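Local coordinates for PEPTIDE N-myristoyltransferase (Saccharomyces cerevisiae, PDB 1IIC), which catalyses the transfer of the myristoyl group from myristoyl-CoA to the N-terminal glycine of target proteins and peptides, at residues R185-L196 / K356-T367. Residues are numbered along the deposited sequence; the frame is centred on the assembly and turned at random.
Sequences RYTHRPLNWKKL and KNANMDVFNALT
Lys195, fully extended with CG opposite the backbone N (chi1 175°), reaches Asp361, whose CG is anti to its own carbonyl carbon (chi1 -73°); the two chains cross at about a right angle. Their salt bridge lies just beyond the end of the antiparallel strand pair 185-190 with 362-366, within the mixed sheet of the acetyltransferase-like N-myristoyltransferase fold. Lys195 NZ meets Asp361 OD1 on the syn side at 2.6 Å, 27° out of the carboxylate plane. The same OD1 accepts from Gly313 N and NZ also donates to Asp311 O, so strand 311-322 shares this charged corner. With an alanine at Lys195 the butylamine chain is gone, and the buried carboxylate of Asp361 is likely to lose its countercharge while Asp311 O loses a donor. Where the chain turns into helix 193-198, Asp361 O takes both Leu191 N and Asn192 N (2.8 Å) from one face of its carbonyl plane. Asn192 N-caps that helix, its side chain accepting a weak bond from Lys195 N. From the same helix, Leu196 crosses Val362 at about a right angle, its CD2 meeting Val362 CB at 3.8 Å. Leu191 lays CD1 against CB of Met360 (3.7 Å) and CB of Phe363, while Lys356 NZ donates to Leu191 O from above the carbonyl plane. Along the strands, paired backbone bonds join Arg189 with Phe363 and Thr187 with Ala365. Farther on, Leu366 CD2 sits over one face of the Tyr186 ring in a CH-pi contact, 3.8 Å from the centroid. Ala365 O is gripped twice by Thr187, through N and through OG1, the hydroxyl 2.7 Å away and above the carbonyl plane.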
ATOM      1  N   ARG A 185       0.267  -7.114  10.026  1.00 19.19           N
ATOM      2  CA  ARG A 185       1.314  -6.472  10.799  1.00 19.26           C
ATOM      3  C   ARG A 185       2.424  -6.038   9.858  1.00 20.13           C
ATOM      4  O   ARG A 185       2.642  -6.666   8.821  1.00 20.39           O
ATOM      5  CB  ARG A 185       1.872  -7.438  11.841  1.00 18.14           C
ATOM      6  CG  ARG A 185       2.831  -6.793  12.822  1.00 16.10           C
ATOM      7  CD  ARG A 185       3.308  -7.793  13.856  1.00 13.43           C
ATOM      8  NE  ARG A 185       4.088  -7.146  14.903  1.00 16.10           N
ATOM      9  CZ  ARG A 185       4.535  -7.765  15.993  1.00 16.75           C
ATOM     10  NH1 ARG A 185       4.283  -9.055  16.180  1.00 16.95           N
ATOM     11  NH2 ARG A 185       5.222  -7.086  16.899  1.00 15.20           N
ATOM     12  N   TYR A 186       3.094  -4.940  10.204  1.00 20.04           N
ATOM     13  CA  TYR A 186       4.217  -4.445   9.417  1.00 20.49           C
ATOM     14  C   TYR A 186       5.470  -5.138   9.923  1.00 19.96           C
ATOM     15  O   TYR A 186       5.566  -5.460  11.113  1.00 19.85           O
ATOM     16  CB  TYR A 186       4.444  -2.941   9.619  1.00 20.96           C
ATOM     17  CG  TYR A 186       3.396  -2.025   9.052  1.00 21.30           C
ATOM     18  CD1 TYR A 186       2.407  -1.483   9.867  1.00 22.74           C
ATOM     19  CD2 TYR A 186       3.421  -1.660   7.707  1.00 21.77           C
ATOM     20  CE1 TYR A 186       1.463  -0.587   9.363  1.00 23.92           C
ATOM     21  CE2 TYR A 186       2.492  -0.770   7.189  1.00 23.26           C
ATOM     22  CZ  TYR A 186       1.514  -0.233   8.024  1.00 25.04           C
ATOM     23  OH  TYR A 186       0.603   0.676   7.528  1.00 27.68           O
ATOM     24  N   THR A 187       6.421  -5.358   9.020  1.00 18.84           N
ATOM     25  CA  THR A 187       7.707  -5.956   9.367  1.00 18.59           C
ATOM     26  C   THR A 187       8.764  -5.133   8.630  1.00 17.57           C
ATOM     27  O   THR A 187       8.462  -4.505   7.620  1.00 15.14           O
ATOM     28  CB  THR A 187       7.803  -7.431   8.945  1.00 16.62           C
ATOM     29  OG1 THR A 187       7.760  -7.533   7.524  1.00 15.90           O
ATOM     30  CG2 THR A 187       6.668  -8.216   9.556  1.00 17.33           C
ATOM     31  N   HIS A 188       9.990  -5.119   9.142  1.00 18.58           N
ATOM     32  CA  HIS A 188      11.063  -4.329   8.534  1.00 19.17           C
ATOM     33  C   HIS A 188      12.354  -5.121   8.419  1.00 19.55           C
ATOM     34  O   HIS A 188      12.863  -5.643   9.422  1.00 19.59           O
ATOM     35  CB  HIS A 188      11.330  -3.076   9.381  1.00 18.84           C
ATOM     36  CG  HIS A 188      10.086  -2.357   9.797  1.00 20.95           C
ATOM     37  ND1 HIS A 188       9.362  -1.564   8.932  1.00 21.32           N
ATOM     38  CD2 HIS A 188       9.391  -2.383  10.959  1.00 21.01           C
ATOM     39  CE1 HIS A 188       8.268  -1.138   9.542  1.00 22.24           C
ATOM     40  NE2 HIS A 188       8.261  -1.621  10.772  1.00 22.62           N
ATOM     41  N   ARG A 189      12.881  -5.199   7.201  1.00 18.81           N
ATOM     42  CA  ARG A 189      14.128  -5.903   6.946  1.00 18.88           C
ATOM     43  C   ARG A 189      15.238  -4.867   6.827  1.00 19.04           C
ATOM     44  O   ARG A 189      15.281  -4.098   5.865  1.00 19.41           O
ATOM     45  CB  ARG A 189      14.048  -6.695   5.638  1.00 20.45           C
ATOM     46  CG  ARG A 189      14.943  -7.931   5.580  1.00 20.26           C
ATOM     47  CD  ARG A 189      16.428  -7.622   5.635  1.00 20.89           C
ATOM     48  NE  ARG A 189      17.211  -8.854   5.510  1.00 22.26           N
ATOM     49  CZ  ARG A 189      18.541  -8.920   5.550  1.00 22.65           C
ATOM     50  NH1 ARG A 189      19.269  -7.824   5.710  1.00 21.88           N
ATOM     51  NH2 ARG A 189      19.148 -10.094   5.438  1.00 23.24           N
ATOM     52  N   PRO A 190      16.144  -4.826   7.810  1.00 19.49           N
ATOM     53  CA  PRO A 190      17.264  -3.874   7.811  1.00 20.74           C
ATOM     54  C   PRO A 190      18.211  -4.184   6.662  1.00 19.77           C
ATOM     55  O   PRO A 190      18.722  -5.296   6.559  1.00 19.68           O
ATOM     56  CB  PRO A 190      17.936  -4.118   9.165  1.00 21.15           C
ATOM     57  CG  PRO A 190      16.832  -4.711  10.008  1.00 22.02           C
ATOM     58  CD  PRO A 190      16.140  -5.633   9.039  1.00 19.96           C
ATOM     59  N   LEU A 191      18.430  -3.207   5.792  1.00 20.10           N
ATOM     60  CA  LEU A 191      19.322  -3.383   4.655  1.00 20.76           C
ATOM     61  C   LEU A 191      20.621  -2.651   4.976  1.00 22.20           C
ATOM     62  O   LEU A 191      21.716  -3.108   4.649  1.00 22.75           O
ATOM     63  CB  LEU A 191      18.673  -2.804   3.389  1.00 18.38           C
ATOM     64  CG  LEU A 191      17.338  -3.441   2.988  1.00 18.46           C
ATOM     65  CD1 LEU A 191      16.743  -2.738   1.776  1.00 13.75           C
ATOM     66  CD2 LEU A 191      17.561  -4.932   2.687  1.00 16.52           C
ATOM     67  N   ASN A 192      20.479  -1.502   5.622  1.00 24.59           N
ATOM     68  CA  ASN A 192      21.618  -0.697   6.024  1.00 25.60           C
ATOM     69  C   ASN A 192      21.513  -0.535   7.542  1.00 25.42           C
ATOM     70  O   ASN A 192      21.136   0.529   8.034  1.00 24.54           O
ATOM     71  CB  ASN A 192      21.535   0.666   5.352  1.00 29.09           C
ATOM     72  CG  ASN A 192      22.843   1.409   5.399  1.00 32.94           C
ATOM     73  OD1 ASN A 192      23.531   1.409   6.421  1.00 35.71           O
ATOM     74  ND2 ASN A 192      23.198   2.053   4.292  1.00 35.19           N
ATOM     75  N   TRP A 193      21.849  -1.585   8.287  1.00 25.95           N
ATOM     76  CA  TRP A 193      21.727  -1.522   9.745  1.00 25.49           C
ATOM     77  C   TRP A 193      22.404  -0.334  10.400  1.00 25.49           C
ATOM     78  O   TRP A 193      21.757   0.438  11.106  1.00 25.99           O
ATOM     79  CB  TRP A 193      22.259  -2.789  10.420  1.00 25.71           C
ATOM     80  CG  TRP A 193      21.870  -2.831  11.879  1.00 26.09           C
ATOM     81  CD1 TRP A 193      20.703  -3.313  12.397  1.00 25.84           C
ATOM     82  CD2 TRP A 193      22.597  -2.277  12.989  1.00 25.82           C
ATOM     83  NE1 TRP A 193      20.653  -3.092  13.750  1.00 25.06           N
ATOM     84  CE2 TRP A 193      21.802  -2.458  14.141  1.00 25.84           C
ATOM     85  CE3 TRP A 193      23.841  -1.640  13.118  1.00 27.10           C
ATOM     86  CZ2 TRP A 193      22.209  -2.030  15.414  1.00 25.63           C
ATOM     87  CZ3 TRP A 193      24.247  -1.211  14.389  1.00 25.25           C
ATOM     88  CH2 TRP A 193      23.431  -1.411  15.516  1.00 26.02           C
ATOM     89  N   LYS A 194      23.707  -0.194  10.185  1.00 25.75           N
ATOM     90  CA  LYS A 194      24.455   0.893  10.801  1.00 25.37           C
ATOM     91  C   LYS A 194      23.751   2.242  10.696  1.00 23.95           C
ATOM     92  O   LYS A 194      23.652   2.962  11.678  1.00 23.87           O
ATOM     93  CB  LYS A 194      25.861   0.975  10.207  1.00 27.34           C
ATOM     94  CG  LYS A 194      26.801   1.862  11.012  1.00 30.49           C
ATOM     95  CD  LYS A 194      28.230   1.813  10.479  1.00 32.37           C
ATOM     96  CE  LYS A 194      29.154   2.682  11.319  1.00 33.71           C
ATOM     97  NZ  LYS A 194      29.162   2.247  12.745  1.00 36.90           N
ATOM     98  N   LYS A 195      23.251   2.583   9.511  1.00 23.78           N
ATOM     99  CA  LYS A 195      22.553   3.855   9.324  1.00 23.07           C
ATOM    100  C   LYS A 195      21.199   3.890  10.027  1.00 24.16           C
ATOM    101  O   LYS A 195      20.819   4.917  10.582  1.00 24.22           O
ATOM    102  CB  LYS A 195      22.358   4.151   7.835  1.00 21.46           C
ATOM    103  CG  LYS A 195      21.536   5.400   7.537  1.00 19.44           C
ATOM    104  CD  LYS A 195      21.374   5.610   6.034  1.00 17.27           C
ATOM    105  CE  LYS A 195      20.555   6.845   5.718  1.00 17.48           C
ATOM    106  NZ  LYS A 195      20.365   7.072   4.238  1.00 18.11           N
ATOM    107  N   LEU A 196      20.457   2.786   9.987  1.00 24.35           N
ATOM    108  CA  LEU A 196      19.156   2.743  10.655  1.00 25.57           C
ATOM    109  C   LEU A 196      19.346   3.019  12.144  1.00 26.54           C
ATOM    110  O   LEU A 196      18.565   3.742  12.767  1.00 26.15           O
ATOM    111  CB  LEU A 196      18.499   1.368  10.484  1.00 24.59           C
ATOM    112  CG  LEU A 196      17.937   1.040   9.100  1.00 26.22           C
ATOM    113  CD1 LEU A 196      17.442  -0.408   9.072  1.00 26.11           C
ATOM    114  CD2 LEU A 196      16.793   2.002   8.772  1.00 24.25           C
ATOM    115  N   LYS A 356      18.550  -3.015  -1.638  1.00 20.07           N
ATOM    116  CA  LYS A 356      19.718  -2.456  -0.981  1.00 20.66           C
ATOM    117  C   LYS A 356      20.642  -1.817  -2.014  1.00 20.54           C
ATOM    118  O   LYS A 356      21.158  -0.719  -1.790  1.00 19.89           O
ATOM    119  CB  LYS A 356      20.503  -3.508  -0.202  1.00 21.87           C
ATOM    120  CG  LYS A 356      21.747  -2.885   0.425  1.00 23.92           C
ATOM    121  CD  LYS A 356      22.560  -3.840   1.248  1.00 26.85           C
ATOM    122  CE  LYS A 356      23.779  -3.105   1.796  1.00 29.35           C
ATOM    123  NZ  LYS A 356      23.361  -1.828   2.451  1.00 30.37           N
ATOM    124  N   ASN A 357      20.845  -2.504  -3.140  1.00 20.38           N
ATOM    125  CA  ASN A 357      21.695  -1.976  -4.200  1.00 20.82           C
ATOM    126  C   ASN A 357      21.072  -0.718  -4.794  1.00 20.58           C
ATOM    127  O   ASN A 357      21.760   0.079  -5.427  1.00 18.99           O
ATOM    128  CB  ASN A 357      21.907  -3.003  -5.318  1.00 21.42           C
ATOM    129  CG  ASN A 357      22.685  -4.211  -4.862  1.00 21.30           C
ATOM    130  OD1 ASN A 357      23.305  -4.208  -3.792  1.00 20.17           O
ATOM    131  ND2 ASN A 357      22.664  -5.262  -5.675  1.00 21.42           N
ATOM    132  N   ALA A 358      19.770  -0.546  -4.603  1.00 19.91           N
ATOM    133  CA  ALA A 358      19.097   0.646  -5.113  1.00 20.60           C
ATOM    134  C   ALA A 358      19.132   1.728  -4.036  1.00 20.53           C
ATOM    135  O   ALA A 358      18.467   2.755  -4.142  1.00 20.93           O
ATOM    136  CB  ALA A 358      17.669   0.323  -5.495  1.00 21.92           C
ATOM    137  N   ASN A 359      19.922   1.480  -2.997  1.00 20.65           N
ATOM    138  CA  ASN A 359      20.084   2.411  -1.892  1.00 22.44           C
ATOM    139  C   ASN A 359      18.886   2.517  -0.938  1.00 22.54           C
ATOM    140  O   ASN A 359      18.637   3.573  -0.356  1.00 22.26           O
ATOM    141  CB  ASN A 359      20.471   3.806  -2.420  1.00 24.54           C
ATOM    142  CG  ASN A 359      21.781   3.795  -3.213  1.00 27.49           C
ATOM    143  OD1 ASN A 359      22.808   3.284  -2.745  1.00 27.10           O
ATOM    144  ND2 ASN A 359      21.748   4.364  -4.420  1.00 25.85           N
ATOM    145  N   MET A 360      18.134   1.432  -0.789  1.00 22.33           N
ATOM    146  CA  MET A 360      17.032   1.416   0.166  1.00 23.62           C
ATOM    147  C   MET A 360      17.777   1.064   1.464  1.00 22.29           C
ATOM    148  O   MET A 360      18.705   0.247   1.438  1.00 20.81           O
ATOM    149  CB  MET A 360      16.015   0.307  -0.164  1.00 24.87           C
ATOM    150  CG  MET A 360      15.256   0.478  -1.485  1.00 27.35           C
ATOM    151  SD  MET A 360      14.303   2.004  -1.544  1.00 31.63           S
ATOM    152  CE  MET A 360      15.538   3.135  -2.243  1.00 30.31           C
ATOM    153  N   ASP A 361      17.377   1.660   2.583  1.00 21.13           N
ATOM    154  CA  ASP A 361      18.045   1.414   3.862  1.00 19.51           C
ATOM    155  C   ASP A 361      17.359   0.380   4.728  1.00 19.84           C
ATOM    156  O   ASP A 361      17.982  -0.203   5.611  1.00 19.91           O
ATOM    157  CB  ASP A 361      18.176   2.725   4.637  1.00 19.34           C
ATOM    158  CG  ASP A 361      19.218   3.643   4.041  1.00 21.06           C
ATOM    159  OD1 ASP A 361      18.955   4.861   3.922  1.00 21.74           O
ATOM    160  OD2 ASP A 361      20.309   3.141   3.691  1.00 22.31           O
ATOM    161  N   VAL A 362      16.071   0.169   4.478  1.00 20.61           N
ATOM    162  CA  VAL A 362      15.262  -0.794   5.216  1.00 20.06           C
ATOM    163  C   VAL A 362      14.198  -1.244   4.214  1.00 21.14           C
ATOM    164  O   VAL A 362      13.837  -0.489   3.306  1.00 21.29           O
ATOM    165  CB  VAL A 362      14.617  -0.138   6.473  1.00 20.03           C
ATOM    166  CG1 VAL A 362      13.802   1.065   6.073  1.00 18.52           C
ATOM    167  CG2 VAL A 362      13.762  -1.141   7.214  1.00 19.26           C
ATOM    168  N   PHE A 363      13.726  -2.478   4.352  1.00 20.07           N
ATOM    169  CA  PHE A 363      12.741  -3.040   3.424  1.00 17.77           C
ATOM    170  C   PHE A 363      11.452  -3.346   4.211  1.00 17.15           C
ATOM    171  O   PHE A 363      11.474  -4.068   5.202  1.00 15.68           O
ATOM    172  CB  PHE A 363      13.358  -4.301   2.807  1.00 18.45           C
ATOM    173  CG  PHE A 363      12.749  -4.729   1.500  1.00 18.93           C
ATOM    174  CD1 PHE A 363      12.300  -3.798   0.570  1.00 21.44           C
ATOM    175  CD2 PHE A 363      12.681  -6.077   1.174  1.00 19.61           C
ATOM    176  CE1 PHE A 363      11.788  -4.207  -0.668  1.00 21.39           C
ATOM    177  CE2 PHE A 363      12.174  -6.497  -0.055  1.00 20.84           C
ATOM    178  CZ  PHE A 363      11.726  -5.561  -0.979  1.00 19.69           C
ATOM    179  N   ASN A 364      10.335  -2.781   3.770  1.00 15.95           N
ATOM    180  CA  ASN A 364       9.072  -2.964   4.465  1.00 16.04           C
ATOM    181  C   ASN A 364       8.151  -3.973   3.822  1.00 16.50           C
ATOM    182  O   ASN A 364       8.021  -4.026   2.606  1.00 17.78           O
ATOM    183  CB  ASN A 364       8.331  -1.633   4.559  1.00 15.72           C
ATOM    184  CG  ASN A 364       8.987  -0.660   5.515  1.00 18.80           C
ATOM    185  OD1 ASN A 364       8.738   0.540   5.449  1.00 20.74           O
ATOM    186  ND2 ASN A 364       9.815  -1.173   6.419  1.00 20.13           N
ATOM    187  N   ALA A 365       7.487  -4.764   4.647  1.00 16.63           N
ATOM    188  CA  ALA A 365       6.554  -5.749   4.126  1.00 16.73           C
ATOM    189  C   ALA A 365       5.527  -6.086   5.177  1.00 15.49           C
ATOM    190  O   ALA A 365       5.828  -6.124   6.374  1.00 15.12           O
ATOM    191  CB  ALA A 365       7.293  -7.008   3.695  1.00 17.38           C
ATOM    192  N   LEU A 366       4.306  -6.314   4.713  1.00 14.54           N
ATOM    193  CA  LEU A 366       3.201  -6.679   5.576  1.00 14.20           C
ATOM    194  C   LEU A 366       3.098  -8.196   5.590  1.00 15.45           C
ATOM    195  O   LEU A 366       3.787  -8.877   4.827  1.00 15.70           O
ATOM    196  CB  LEU A 366       1.911  -6.068   5.036  1.00 15.88           C
ATOM    197  CG  LEU A 366       1.749  -4.550   5.168  1.00 16.48           C
ATOM    198  CD1 LEU A 366       0.766  -4.036   4.108  1.00 17.72           C
ATOM    199  CD2 LEU A 366       1.254  -4.212   6.576  1.00 14.33           C
ATOM    200  N   THR A 367       2.251  -8.721   6.469  1.00 16.54           N
ATOM    201  CA  THR A 367       2.034 -10.159   6.569  1.00 15.76           C
ATOM    202  C   THR A 367       0.897 -10.584   5.634  1.00 16.17           C
ATOM    203  O   THR A 367       0.274 -11.619   5.833  1.00 16.21           O
ATOM    204  CB  THR A 367       1.652 -10.563   8.000  1.00 16.23           C
ATOM    205  OG1 THR A 367       0.481  -9.833   8.395  1.00 16.97           O
ATOM    206  CG2 THR A 367       2.794 -10.275   8.971  1.00 12.85           C
TER
HETATM  207  O   HOH W   1      21.348   0.859   2.039  1.00 36.73           O